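Local coordinates for protein D-alanyl-D-alanine carboxypeptidase (Enterococcus faecalis V583, PDB 5ZHF) that cleaves the terminal D-alanine from peptidoglycan-derived pentapeptides as a zinc-dependent carboxypeptidase, an activity tied to vancomycin resistance, at residues N50-Q55 / E139-L144; E59-Q62 / R68-I71; A112-K117 / E129-V134; I148-I153 / N158-W163; I174-P179 / C211-L216. All coordinates share one frame; numbering follows the deposited sequence.

The five contacts are spread through a zinc-dependent peptidase and differ in depth. Interaction 5 is buried and pairs a salt bridge with apolar cover; interactions 1, 2 and 4 are partly buried; interaction 3 lies at the surface and rests on one tyrosine-tryptophan bond. Interaction 1 holds a zinc ligand and touches two others: Gly143 joins its turn to the hairpin of interaction 2, and Glu139 makes a salt bridge with Arg176 of interaction 5. Interactions 4 and 5 both reach the four-stranded sheet, one through strand 145-150 and the other through edge strand 173-175. Backbone hydrogen bonds dominate interaction 2 alone, whereas interactions 1 and 4 depend mainly on apolar side chains.

Interaction 1 of 5, residues N50-Q55 / E139-L144; sequences NPIPAQ and EHQLGL. With ZN (zinc ion), chain C.
Ile52, in a Pro51-Ile52-Pro53 run with polyproline II-like backbone angles, has its CA 7.5 Å from the CA of Leu142, beside the 3-10 turn at 139-141. The turn is closed by a bond from Leu142 N to Glu139 O (3.0 Å), and with no hydrogen bond between the segments the contact is carried by the isoleucine. CG1 of Ile52 stands anti to the carbonyl carbon (chi1 -70°) and the chain runs straight on, which takes CD1 to the peptide between Gln141 and Leu142, 3.7 Å from Leu142 N. CD1 is modelled 3.2 Å from Gln141 CB, shorter than a normal carbon contact, so its exact position is doubtful. Leu142 answers with CD2, 4.0 Å from Ile52 CG1. Gln141 meets the isoleucine with CB while its extended chain carries the amide to Gly136, whose N bonds to OE1; Gly136 also bonds to the backbone of Ile52. His140 turns its CB away from the isoleucine, and its NE2 binds zinc at 2.1 Å, with Asp147, His193 and a water completing the site. The turn belongs to the SxHxxGxAxD signature of this peptidase group, and Gly143 takes backbone angles that call for glycine. The proline-rich loop, leading to strand 60-62, thus covers the side of the turn away from the metal. Gln141 rests on helix 100-116, Leu142 touches Arg195 of strand 193-196, and Gly143 pairs with Asp70 of strand 68-70 just before the chain enters strand 145-150.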
# COMPACT_ATOMS: atom_id res chain seq x y z
N ASN A 50 8.81 12.81 -0.24
CA ASN A 50 7.71 13.37 -0.95
C ASN A 50 6.44 13.31 -0.07
O ASN A 50 5.62 12.41 -0.25
CB ASN A 50 7.50 12.63 -2.27
CG ASN A 50 8.66 12.83 -3.25
OD1 ASN A 50 9.67 12.12 -3.23
ND2 ASN A 50 8.49 13.80 -4.12
N PRO A 51 6.28 14.27 0.86
CA PRO A 51 5.09 14.29 1.70
C PRO A 51 3.83 14.57 0.90
O PRO A 51 3.91 15.14 -0.19
CB PRO A 51 5.34 15.48 2.65
CG PRO A 51 6.78 15.76 2.55
CD PRO A 51 7.18 15.39 1.17
N ILE A 52 2.68 14.21 1.46
CA ILE A 52 1.40 14.58 0.84
C ILE A 52 1.31 16.09 0.84
O ILE A 52 1.62 16.71 1.87
CB ILE A 52 0.20 13.97 1.57
CG1 ILE A 52 0.23 12.46 1.33
CG2 ILE A 52 -1.12 14.50 1.04
CD1 ILE A 52 -0.87 11.72 2.01
N PRO A 53 0.88 16.69 -0.28
CA PRO A 53 0.71 18.16 -0.30
C PRO A 53 -0.22 18.65 0.80
O PRO A 53 -1.16 17.96 1.16
CB PRO A 53 0.08 18.41 -1.67
CG PRO A 53 0.49 17.26 -2.51
CD PRO A 53 0.55 16.09 -1.58
N ALA A 54 0.05 19.84 1.36
CA ALA A 54 -0.92 20.46 2.26
C ALA A 54 -2.18 20.73 1.43
O ALA A 54 -2.09 21.03 0.24
CB ALA A 54 -0.36 21.75 2.85
N GLN A 55 -3.35 20.58 2.04
CA GLN A 55 -4.65 20.77 1.35
C GLN A 55 -4.91 19.74 0.22
O GLN A 55 -5.61 20.06 -0.76
CB GLN A 55 -4.79 22.21 0.81
CG GLN A 55 -4.53 23.31 1.84
CD GLN A 55 -3.87 24.55 1.24
OE1 GLN A 55 -2.74 24.49 0.74
NE2 GLN A 55 -4.57 25.67 1.30
N GLU A 139 1.27 6.47 1.88
CA GLU A 139 0.30 6.36 0.83
C GLU A 139 -1.10 6.13 1.38
O GLU A 139 -2.07 6.40 0.69
CB GLU A 139 0.61 5.21 -0.12
CG GLU A 139 1.83 5.40 -0.97
CD GLU A 139 1.97 4.31 -2.01
OE1 GLU A 139 1.57 3.15 -1.76
OE2 GLU A 139 2.48 4.63 -3.10
N HIS A 140 -1.23 5.60 2.59
CA HIS A 140 -2.56 5.41 3.14
C HIS A 140 -3.30 6.71 3.33
O HIS A 140 -4.52 6.74 3.30
CB HIS A 140 -2.54 4.60 4.42
CG HIS A 140 -2.26 3.15 4.20
ND1 HIS A 140 -3.25 2.24 3.90
CD2 HIS A 140 -1.09 2.45 4.21
CE1 HIS A 140 -2.71 1.04 3.73
NE2 HIS A 140 -1.41 1.14 3.92
N GLN A 141 -2.58 7.80 3.48
CA GLN A 141 -3.21 9.10 3.62
C GLN A 141 -3.69 9.70 2.27
O GLN A 141 -4.35 10.73 2.26
CB GLN A 141 -2.29 10.04 4.36
CG GLN A 141 -1.96 9.58 5.76
CD GLN A 141 -0.95 10.46 6.43
OE1 GLN A 141 0.24 10.14 6.46
NE2 GLN A 141 -1.42 11.63 6.93
N LEU A 142 -3.36 9.05 1.16
CA LEU A 142 -3.91 9.44 -0.14
C LEU A 142 -5.28 8.88 -0.41
O LEU A 142 -6.03 9.44 -1.22
CB LEU A 142 -3.02 8.96 -1.29
CG LEU A 142 -1.63 9.56 -1.40
CD1 LEU A 142 -0.75 8.73 -2.33
CD2 LEU A 142 -1.75 11.00 -1.87
N GLY A 143 -5.59 7.71 0.17
CA GLY A 143 -6.75 6.94 -0.26
C GLY A 143 -6.48 6.05 -1.47
O GLY A 143 -7.40 5.39 -1.96
N LEU A 144 -5.22 6.01 -1.95
CA LEU A 144 -4.84 5.24 -3.12
C LEU A 144 -4.20 3.90 -2.78
O LEU A 144 -3.89 3.15 -3.69
CB LEU A 144 -3.87 6.05 -4.01
CG LEU A 144 -4.49 7.32 -4.60
CD1 LEU A 144 -3.50 8.02 -5.51
CD2 LEU A 144 -5.76 7.00 -5.36
ZN ZN C . 0.04 -0.38 3.78
O HOH W 1 1.63 -1.09 5.16

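Interaction 2 of 5, residues E59-Q62 / R68-I71; sequences ELEQ and RIDI
Leu60, Glu61 and Arg68 bury the most surface in this antiparallel beta hairpin, whose strands 60-62 and 68-70 approach to 4.5 Å with their directions 144° apart. Glu61 and Ile69 form its hydrogen-bonded pair: Glu61 N gives to Ile69 O at 2.8 Å, and Ile69 N returns to Glu61 O at 3.0 Å. A third bond, Ile71 N to Glu59 O at 2.9 Å, extends the ladder past the strand end and is nearly straight (175°). Glu61 shares a face of the hairpin with Ile69. With CG anti to the backbone N (chi1 -174°), its extended chain crosses the end of Ile71, whose CD1 comes 3.6 Å from Glu61 CB and also reaches the carboxylate. OE1 of that carboxylate is held by Ser74 OG, which ties the hairpin to the start of helix 74-86. Arg68 projects from the same face as Gln62, and Tyr97 packs against both Arg68 and Leu60. The aliphatic part of Arg68 passes Glu61 O and Gln62 CA before the chain bends about its CG-CD bond. Beyond that bend one face of the guanidinium is met by a leucine methyl, Leu60 CD1, 3.8 Å from Arg68 NH1.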
# COMPACT_ATOMS: atom_id res chain seq x y z
N GLU A 59 -11.90 12.61 -2.09
CA GLU A 59 -13.28 12.20 -1.87
C GLU A 59 -13.29 10.71 -1.58
O GLU A 59 -12.83 9.93 -2.40
CB GLU A 59 -14.15 12.49 -3.10
CG GLU A 59 -14.30 13.96 -3.42
CD GLU A 59 -14.95 14.78 -2.31
OE1 GLU A 59 -15.82 14.25 -1.59
OE2 GLU A 59 -14.58 15.96 -2.15
N LEU A 60 -13.82 10.33 -0.42
CA LEU A 60 -13.74 8.96 0.03
C LEU A 60 -15.05 8.24 -0.07
O LEU A 60 -16.12 8.84 0.10
CB LEU A 60 -13.26 8.91 1.47
CG LEU A 60 -11.86 9.50 1.66
CD1 LEU A 60 -11.56 9.75 3.13
CD2 LEU A 60 -10.84 8.57 1.02
N GLU A 61 -14.96 6.95 -0.37
CA GLU A 61 -16.08 6.05 -0.33
C GLU A 61 -15.81 5.04 0.77
O GLU A 61 -14.67 4.62 0.98
CB GLU A 61 -16.20 5.30 -1.65
CG GLU A 61 -17.45 4.44 -1.73
CD GLU A 61 -17.58 3.72 -3.05
OE1 GLU A 61 -16.61 3.04 -3.44
OE2 GLU A 61 -18.67 3.80 -3.67
N GLN A 62 -16.88 4.63 1.45
CA GLN A 62 -16.79 3.62 2.50
C GLN A 62 -17.11 2.26 1.91
O GLN A 62 -18.10 2.11 1.17
CB GLN A 62 -17.76 3.98 3.60
CG GLN A 62 -17.63 3.09 4.81
CD GLN A 62 -18.51 3.55 5.95
OE1 GLN A 62 -18.38 4.69 6.41
NE2 GLN A 62 -19.39 2.69 6.41
N ARG A 68 -12.16 3.12 4.13
CA ARG A 68 -12.43 4.11 3.09
C ARG A 68 -11.32 4.12 2.05
O ARG A 68 -10.17 3.84 2.37
CB ARG A 68 -12.57 5.49 3.72
CG ARG A 68 -13.89 5.67 4.46
CD ARG A 68 -13.98 7.03 5.17
NE ARG A 68 -12.95 7.14 6.21
CZ ARG A 68 -12.60 8.25 6.86
NH1 ARG A 68 -13.16 9.41 6.58
NH2 ARG A 68 -11.65 8.18 7.80
N ILE A 69 -11.71 4.48 0.83
CA ILE A 69 -10.80 4.57 -0.31
C ILE A 69 -11.16 5.80 -1.15
O ILE A 69 -12.31 6.25 -1.13
CB ILE A 69 -10.85 3.31 -1.20
CG1 ILE A 69 -12.29 3.04 -1.65
CG2 ILE A 69 -10.23 2.13 -0.47
CD1 ILE A 69 -12.39 2.15 -2.86
N ASP A 70 -10.19 6.32 -1.89
CA ASP A 70 -10.45 7.33 -2.92
C ASP A 70 -11.53 6.78 -3.86
O ASP A 70 -11.40 5.71 -4.42
CB ASP A 70 -9.14 7.66 -3.64
CG ASP A 70 -9.25 8.80 -4.63
OD1 ASP A 70 -10.33 8.98 -5.25
OD2 ASP A 70 -8.26 9.53 -4.76
N ILE A 71 -12.64 7.51 -3.99
CA ILE A 71 -13.74 7.07 -4.85
C ILE A 71 -13.25 6.71 -6.28
O ILE A 71 -13.80 5.82 -6.91
CB ILE A 71 -14.88 8.12 -4.92
CG1 ILE A 71 -16.14 7.59 -5.63
CG2 ILE A 71 -14.40 9.37 -5.65
CD1 ILE A 71 -16.85 6.41 -5.00

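Interaction 3 of 5, residues A112-K117 / E129-V134; sequences AEYKAK and ETWVAV
Tyr114 and Trp131 carry this surface contact, bridging the last turn of helix 100-116 and the loop after helix 121-128. The CB of Tyr114 points toward the loop, and CG stands anti to the carbonyl carbon (chi1 -83°), sending the ring outward from the helix toward the indole. The far end of the ring closes in: CE2 lies 4.0 Å from Trp131 CD1, and CZ is 4.0 Å from Trp131 NE1. At the tip, OH accepts the indole N-H, with Trp131 NE1 2.9 Å from Tyr114 OH. The bond is bent, 133° at the hydrogen, and the hydroxyl stands 22° out of the indole plane; the side chains cross at about a right angle and meet edge to edge without stacking. OH also lies 3.4 Å from Trp131 CD1, beside the pyrrole edge. Tyr119 meets the Tyr114 ring edge-to-face, while Ala124 and Glu127 of helix 121-128 touch its side chain. The indole itself packs on Ser188 and on Glu190, the inferred proton donor and acceptor. Trp131, Val132 and Ala133 bind substrate, and Ala133 O takes a hydrogen bond from Gln103, another substrate-binding residue. The tyrosine therefore lies in a second shell, holding the N-H edge of a tryptophan that lines the substrate pocket of this peptidase.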
# COMPACT_ATOMS: atom_id res chain seq x y z
N ALA A 112 6.71 0.77 19.66
CA ALA A 112 6.58 0.03 20.92
C ALA A 112 6.96 -1.44 20.77
O ALA A 112 7.57 -2.02 21.68
CB ALA A 112 5.16 0.16 21.47
N GLU A 113 6.57 -2.07 19.66
CA GLU A 113 6.96 -3.46 19.40
C GLU A 113 8.47 -3.63 19.34
O GLU A 113 9.00 -4.62 19.86
CB GLU A 113 6.34 -3.99 18.11
CG GLU A 113 4.86 -4.28 18.20
CD GLU A 113 4.22 -4.50 16.84
OE1 GLU A 113 4.95 -4.68 15.84
OE2 GLU A 113 2.96 -4.49 16.78
N TYR A 114 9.16 -2.69 18.69
CA TYR A 114 10.63 -2.72 18.69
C TYR A 114 11.22 -2.47 20.07
O TYR A 114 12.14 -3.20 20.47
CB TYR A 114 11.23 -1.75 17.67
CG TYR A 114 11.26 -2.36 16.29
CD1 TYR A 114 12.16 -3.39 15.99
CD2 TYR A 114 10.36 -1.96 15.29
CE1 TYR A 114 12.19 -3.99 14.74
CE2 TYR A 114 10.38 -2.54 14.03
CZ TYR A 114 11.30 -3.56 13.76
OH TYR A 114 11.34 -4.14 12.50
N LYS A 115 10.70 -1.49 20.80
CA LYS A 115 11.17 -1.22 22.17
C LYS A 115 11.13 -2.48 23.02
O LYS A 115 12.11 -2.81 23.71
CB LYS A 115 10.40 -0.08 22.83
CG LYS A 115 10.72 1.29 22.27
CD LYS A 115 10.17 2.44 23.10
CE LYS A 115 8.66 2.40 23.27
NZ LYS A 115 8.18 3.59 24.03
N ALA A 116 10.03 -3.24 22.94
CA ALA A 116 9.89 -4.49 23.68
C ALA A 116 10.86 -5.60 23.26
O ALA A 116 11.05 -6.55 24.02
CB ALA A 116 8.44 -5.00 23.60
N LYS A 117 11.43 -5.52 22.05
CA LYS A 117 12.42 -6.51 21.56
C LYS A 117 13.87 -6.10 21.83
O LYS A 117 14.80 -6.80 21.41
CB LYS A 117 12.21 -6.78 20.05
CG LYS A 117 11.08 -7.75 19.74
CD LYS A 117 11.31 -9.12 20.38
CE LYS A 117 10.38 -10.19 19.82
NZ LYS A 117 8.95 -9.77 19.85
N GLU A 129 10.28 2.85 10.94
CA GLU A 129 10.07 3.60 9.69
C GLU A 129 10.27 2.74 8.42
O GLU A 129 9.71 3.06 7.37
CB GLU A 129 10.98 4.84 9.67
CG GLU A 129 10.58 5.91 8.68
CD GLU A 129 11.11 7.30 9.04
OE1 GLU A 129 11.75 7.47 10.10
OE2 GLU A 129 10.88 8.24 8.25
N THR A 130 11.03 1.65 8.52
CA THR A 130 11.16 0.70 7.41
C THR A 130 9.87 -0.07 7.14
O THR A 130 9.78 -0.76 6.13
CB THR A 130 12.31 -0.33 7.61
OG1 THR A 130 12.02 -1.19 8.73
CG2 THR A 130 13.64 0.37 7.83
N TRP A 131 8.90 0.03 8.06
CA TRP A 131 7.57 -0.59 7.95
C TRP A 131 6.40 0.37 7.88
O TRP A 131 5.46 0.15 7.11
CB TRP A 131 7.32 -1.51 9.15
CG TRP A 131 8.30 -2.65 9.26
CD1 TRP A 131 9.36 -2.72 10.12
CD2 TRP A 131 8.31 -3.87 8.50
NE1 TRP A 131 10.03 -3.91 9.94
CE2 TRP A 131 9.42 -4.62 8.95
CE3 TRP A 131 7.51 -4.38 7.47
CZ2 TRP A 131 9.73 -5.89 8.42
CZ3 TRP A 131 7.83 -5.63 6.93
CH2 TRP A 131 8.93 -6.37 7.42
N VAL A 132 6.42 1.43 8.69
CA VAL A 132 5.29 2.34 8.85
C VAL A 132 5.83 3.75 8.66
O VAL A 132 6.75 4.16 9.36
CB VAL A 132 4.64 2.23 10.24
CG1 VAL A 132 3.43 3.16 10.36
CG2 VAL A 132 4.23 0.79 10.56
N ALA A 133 5.21 4.49 7.76
CA ALA A 133 5.68 5.82 7.40
C ALA A 133 5.32 6.86 8.46
O ALA A 133 4.31 6.72 9.17
CB ALA A 133 5.11 6.20 6.04
N VAL A 134 6.14 7.91 8.60
CA VAL A 134 5.79 8.99 9.53
C VAL A 134 4.56 9.68 8.97
O VAL A 134 4.41 9.77 7.74
CB VAL A 134 6.94 10.02 9.81
CG1 VAL A 134 8.22 9.32 10.27
CG2 VAL A 134 7.21 10.93 8.63

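Interaction 4 of 5, residues I148-I153 / N158-W163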
# COMPACT_ATOMS: atom_id res chain seq x y z
N ILE A 148 -4.13 -5.46 1.76
CA ILE A 148 -5.05 -6.50 1.40
C ILE A 148 -4.55 -7.75 2.10
O ILE A 148 -3.40 -8.14 1.90
CB ILE A 148 -5.12 -6.71 -0.13
CG1 ILE A 148 -5.63 -5.43 -0.81
CG2 ILE A 148 -6.04 -7.91 -0.43
CD1 ILE A 148 -5.47 -5.45 -2.34
N ASN A 149 -5.40 -8.35 2.92
CA ASN A 149 -5.07 -9.62 3.57
C ASN A 149 -6.03 -10.69 3.11
O ASN A 149 -6.97 -10.44 2.36
CB ASN A 149 -5.15 -9.45 5.09
CG ASN A 149 -3.95 -8.71 5.66
OD1 ASN A 149 -2.86 -8.67 5.07
ND2 ASN A 149 -4.14 -8.14 6.84
N ALA A 150 -5.80 -11.91 3.58
CA ALA A 150 -6.73 -13.00 3.33
C ALA A 150 -7.89 -13.02 4.31
O ALA A 150 -7.74 -12.54 5.45
CB ALA A 150 -5.99 -14.31 3.38
N ASP A 151 -9.03 -13.56 3.89
CA ASP A 151 -10.16 -13.70 4.79
C ASP A 151 -9.87 -14.73 5.91
O ASP A 151 -10.55 -14.71 6.92
CB ASP A 151 -11.49 -13.93 4.08
CG ASP A 151 -11.70 -15.35 3.60
OD1 ASP A 151 -10.76 -16.18 3.58
OD2 ASP A 151 -12.85 -15.59 3.20
N GLY A 152 -8.87 -15.59 5.71
CA GLY A 152 -8.40 -16.54 6.73
C GLY A 152 -9.06 -17.89 6.59
O GLY A 152 -8.37 -18.93 6.53
N ILE A 153 -10.39 -17.86 6.51
CA ILE A 153 -11.22 -19.07 6.42
C ILE A 153 -11.25 -19.76 5.05
O ILE A 153 -11.28 -20.97 5.03
CB ILE A 153 -12.66 -18.85 6.95
CG1 ILE A 153 -13.41 -17.76 6.19
CG2 ILE A 153 -12.62 -18.55 8.46
CD1 ILE A 153 -14.86 -17.62 6.61
N ASN A 158 -0.58 -16.11 2.28
CA ASN A 158 0.33 -16.38 1.17
C ASN A 158 -0.36 -16.66 -0.16
O ASN A 158 0.15 -16.28 -1.21
CB ASN A 158 1.31 -17.50 1.53
CG ASN A 158 2.31 -17.07 2.59
OD1 ASN A 158 2.82 -15.94 2.55
ND2 ASN A 158 2.59 -17.95 3.54
N GLU A 159 -1.54 -17.26 -0.12
CA GLU A 159 -2.36 -17.46 -1.32
C GLU A 159 -2.83 -16.12 -1.92
O GLU A 159 -2.77 -15.91 -3.13
CB GLU A 159 -3.58 -18.34 -1.02
CG GLU A 159 -3.19 -19.81 -0.84
CD GLU A 159 -4.26 -20.70 -0.25
OE1 GLU A 159 -5.21 -20.24 0.39
OE2 GLU A 159 -4.11 -21.92 -0.42
N VAL A 160 -3.32 -15.25 -1.05
CA VAL A 160 -3.75 -13.91 -1.46
C VAL A 160 -2.56 -13.08 -1.95
O VAL A 160 -2.67 -12.43 -2.98
CB VAL A 160 -4.50 -13.20 -0.31
CG1 VAL A 160 -4.68 -11.71 -0.59
CG2 VAL A 160 -5.83 -13.90 -0.09
N TYR A 161 -1.44 -13.12 -1.22
CA TYR A 161 -0.27 -12.33 -1.61
C TYR A 161 0.30 -12.78 -2.95
O TYR A 161 0.66 -11.95 -3.79
CB TYR A 161 0.83 -12.35 -0.54
CG TYR A 161 0.41 -11.87 0.83
CD1 TYR A 161 -0.58 -10.89 1.00
CD2 TYR A 161 1.04 -12.36 1.98
CE1 TYR A 161 -0.94 -10.43 2.25
CE2 TYR A 161 0.66 -11.92 3.23
CZ TYR A 161 -0.32 -10.95 3.37
OH TYR A 161 -0.68 -10.51 4.62
N ARG A 162 0.32 -14.09 -3.17
CA ARG A 162 0.76 -14.64 -4.44
C ARG A 162 -0.17 -14.23 -5.58
O ARG A 162 0.30 -13.81 -6.64
CB ARG A 162 0.90 -16.16 -4.37
CG ARG A 162 1.47 -16.75 -5.65
CD ARG A 162 1.64 -18.24 -5.53
NE ARG A 162 0.37 -18.91 -5.30
CZ ARG A 162 0.22 -20.23 -5.18
NH1 ARG A 162 1.28 -21.03 -5.29
NH2 ARG A 162 -0.99 -20.74 -4.97
N TRP A 163 -1.49 -14.31 -5.37
CA TRP A 163 -2.44 -13.94 -6.39
C TRP A 163 -2.29 -12.46 -6.73
O TRP A 163 -2.32 -12.08 -7.91
CB TRP A 163 -3.88 -14.27 -5.97
CG TRP A 163 -4.87 -14.04 -7.07
CD1 TRP A 163 -5.34 -14.97 -7.95
CD2 TRP A 163 -5.49 -12.79 -7.44
NE1 TRP A 163 -6.22 -14.40 -8.82
CE2 TRP A 163 -6.31 -13.06 -8.55
CE3 TRP A 163 -5.43 -11.49 -6.92
CZ2 TRP A 163 -7.08 -12.08 -9.16
CZ3 TRP A 163 -6.18 -10.49 -7.55
CH2 TRP A 163 -7.00 -10.80 -8.65
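Val160 meets Ala150 and Ile148 where helix 157-167 lies against the end of strand 145-150. Its CB points toward the strand and the two methyls divide the work: CG2 presses on Ala150, 3.5 Å from Ala150 CB, tighter than usual for carbon atoms, while CG1 lies 4.0 Å from Ile148 CG2. CG1 is anti to the backbone N (chi1 167°), which spreads the two methyls along the strand, one toward Ile148 and one toward Ala150. The next residue, Tyr161, brings the edge of its ring to the backbone, with CE1 3.4 Å from Ile148 O and that oxygen in the ring plane. The Asn149 side chain runs beside the tyrosine and points the same way, its amide plane turned 65° from the ring.

The strand and helix axes come within 7.1 Å, at 137° between their directions. Backbone bonds from Asn149 to Ile92 and from Ile148 to Trp192 fix the strand in its sheet. In the short connection, Asp151 bonds to His154 and to Ser155 N. Farther along the helix, Trp163 packs on helix 74-86 and its NE1 bonds to Asp87, while Trp192 also touches the Tyr161 ring.

Ile148 O is buried here with no hydrogen-bond partner in the model. The weakly positive C-H edge of Tyr161 may offset part of that cost, so a junction whose centre is apolar buries a backbone oxygen met chiefly by an aromatic rim.

Interaction 5 of 5, residues I174-P179 / C211-L216; sequences IRRYPP and CLEEYL
Arg176 and Glu213 face each other as a two-point salt bridge, the guanidinium gripping the carboxylate end-on while the two planes stand 60° apart. NH2 of Arg176 gives a nearly straight bond to Glu213 OE2 (2.9 Å, 170° at the hydrogen); this oxygen lies in the guanidinium plane, yet the nitrogen reaches it from above the carboxylate plane. The second bond, Arg176 NH1 to Glu213 OE1, is also 2.9 Å but more bent, and uses the syn side of the carboxylate. CG of Arg176 is anti to the backbone N (chi1 -178°), and a bend at the next bond turns the head toward the helix. There Leu212 CB lies over the centre of one guanidinium face, 3.7 Å from Arg176 CZ, while the ring of Tyr177 touches the opposite face near its rim. Arg176 NE forms a separate salt bridge with Glu139, and Glu213 OE2 also takes a bond from Asn47, so the pair belongs to a wider polar network beside the zinc site.

Ile174 adds a plain apolar touch, its CD1 4.2 Å from Leu212 CB. A water joins the backbones, 2.8 Å from both Arg176 O and Leu212 N, and so occupies an N-H at the helix start. Cys211 is the N-cap; its N bonds to Glu214 OE1 at 3.0 Å, one half of a capping box.

Strand 173-175, an edge of the four-stranded sheet beside strand 193-196, thus packs against the start of C-terminal helix 212-218. Ala202 of helix 199-208 touches Ile174, and Thr185 of helix 182-185 borders the salt bridge.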
# COMPACT_ATOMS: atom_id res chain seq x y z
N ILE A 174 -0.26 -1.88 -8.02
CA ILE A 174 1.09 -2.44 -7.94
C ILE A 174 1.45 -2.87 -6.53
O ILE A 174 0.98 -2.28 -5.52
CB ILE A 174 2.17 -1.47 -8.49
CG1 ILE A 174 2.20 -0.14 -7.69
CG2 ILE A 174 1.90 -1.19 -9.95
CD1 ILE A 174 3.24 0.86 -8.16
N ARG A 175 2.28 -3.92 -6.48
CA ARG A 175 2.93 -4.35 -5.25
C ARG A 175 3.98 -3.29 -4.96
O ARG A 175 5.06 -3.26 -5.56
CB ARG A 175 3.56 -5.74 -5.44
CG ARG A 175 4.15 -6.31 -4.17
CD ARG A 175 4.84 -7.62 -4.46
NE ARG A 175 5.43 -8.20 -3.26
CZ ARG A 175 5.87 -9.45 -3.17
NH1 ARG A 175 5.76 -10.29 -4.20
NH2 ARG A 175 6.40 -9.89 -2.04
N ARG A 176 3.62 -2.37 -4.08
CA ARG A 176 4.33 -1.10 -3.96
C ARG A 176 5.74 -1.24 -3.42
O ARG A 176 6.63 -0.44 -3.78
CB ARG A 176 3.55 -0.18 -3.04
CG ARG A 176 4.14 1.20 -2.85
CD ARG A 176 4.21 1.95 -4.15
NE ARG A 176 4.75 3.28 -3.96
CZ ARG A 176 6.05 3.61 -3.95
NH1 ARG A 176 7.00 2.67 -4.03
NH2 ARG A 176 6.39 4.89 -3.82
N TYR A 177 5.93 -2.19 -2.51
CA TYR A 177 7.18 -2.34 -1.77
C TYR A 177 7.74 -3.76 -1.94
O TYR A 177 7.69 -4.56 -1.02
CB TYR A 177 6.96 -2.02 -0.30
CG TYR A 177 6.37 -0.64 -0.03
CD1 TYR A 177 7.00 0.52 -0.50
CD2 TYR A 177 5.17 -0.50 0.67
CE1 TYR A 177 6.47 1.77 -0.25
CE2 TYR A 177 4.63 0.76 0.92
CZ TYR A 177 5.27 1.89 0.45
OH TYR A 177 4.73 3.15 0.72
N PRO A 178 8.24 -4.05 -3.14
CA PRO A 178 8.70 -5.41 -3.41
C PRO A 178 10.01 -5.73 -2.72
O PRO A 178 10.77 -4.82 -2.36
CB PRO A 178 8.83 -5.46 -4.93
CG PRO A 178 8.98 -4.08 -5.38
CD PRO A 178 8.37 -3.19 -4.33
N PRO A 179 10.26 -7.02 -2.49
CA PRO A 179 11.43 -7.40 -1.69
C PRO A 179 12.78 -7.04 -2.32
O PRO A 179 13.75 -6.83 -1.60
CB PRO A 179 11.28 -8.93 -1.54
CG PRO A 179 10.33 -9.36 -2.59
CD PRO A 179 9.43 -8.18 -2.85
N CYS A 211 9.92 -0.56 -9.20
CA CYS A 211 9.12 0.12 -8.19
C CYS A 211 8.71 1.49 -8.75
O CYS A 211 9.21 1.92 -9.80
CB CYS A 211 9.89 0.26 -6.87
SG CYS A 211 11.38 1.30 -6.90
N LEU A 212 7.77 2.13 -8.08
CA LEU A 212 7.20 3.37 -8.56
C LEU A 212 8.25 4.48 -8.75
O LEU A 212 8.25 5.19 -9.77
CB LEU A 212 6.10 3.84 -7.62
CG LEU A 212 5.34 5.10 -8.06
CD1 LEU A 212 4.72 4.95 -9.45
CD2 LEU A 212 4.29 5.46 -7.01
N GLU A 213 9.16 4.60 -7.79
CA GLU A 213 10.22 5.60 -7.87
C GLU A 213 11.04 5.49 -9.16
O GLU A 213 11.33 6.52 -9.80
CB GLU A 213 11.14 5.51 -6.66
CG GLU A 213 10.56 6.05 -5.37
CD GLU A 213 9.70 5.07 -4.58
OE1 GLU A 213 9.46 3.90 -5.04
OE2 GLU A 213 9.24 5.48 -3.50
N GLU A 214 11.42 4.27 -9.52
CA GLU A 214 12.17 3.98 -10.76
C GLU A 214 11.37 4.35 -11.99
O GLU A 214 11.91 4.98 -12.92
CB GLU A 214 12.53 2.50 -10.86
CG GLU A 214 13.57 2.03 -9.89
CD GLU A 214 13.80 0.53 -9.99
OE1 GLU A 214 12.83 -0.24 -9.80
OE2 GLU A 214 14.94 0.10 -10.27
N TYR A 215 10.09 3.97 -11.99
CA TYR A 215 9.21 4.27 -13.11
C TYR A 215 9.13 5.77 -13.35
O TYR A 215 9.26 6.24 -14.50
CB TYR A 215 7.81 3.72 -12.84
CG TYR A 215 6.83 3.97 -13.95
CD1 TYR A 215 6.92 3.27 -15.15
CD2 TYR A 215 5.82 4.92 -13.82
CE1 TYR A 215 6.02 3.49 -16.16
CE2 TYR A 215 4.93 5.16 -14.84
CZ TYR A 215 5.02 4.42 -16.00
OH TYR A 215 4.15 4.61 -17.03
N LEU A 216 8.90 6.52 -12.28
CA LEU A 216 8.77 7.97 -12.36
C LEU A 216 10.09 8.61 -12.78
O LEU A 216 10.08 9.52 -13.60
CB LEU A 216 8.28 8.57 -11.06
CG LEU A 216 6.85 8.15 -10.70
CD1 LEU A 216 6.49 8.65 -9.31
CD2 LEU A 216 5.83 8.58 -11.75
O HOH W 2 6.45 0.21 -6.46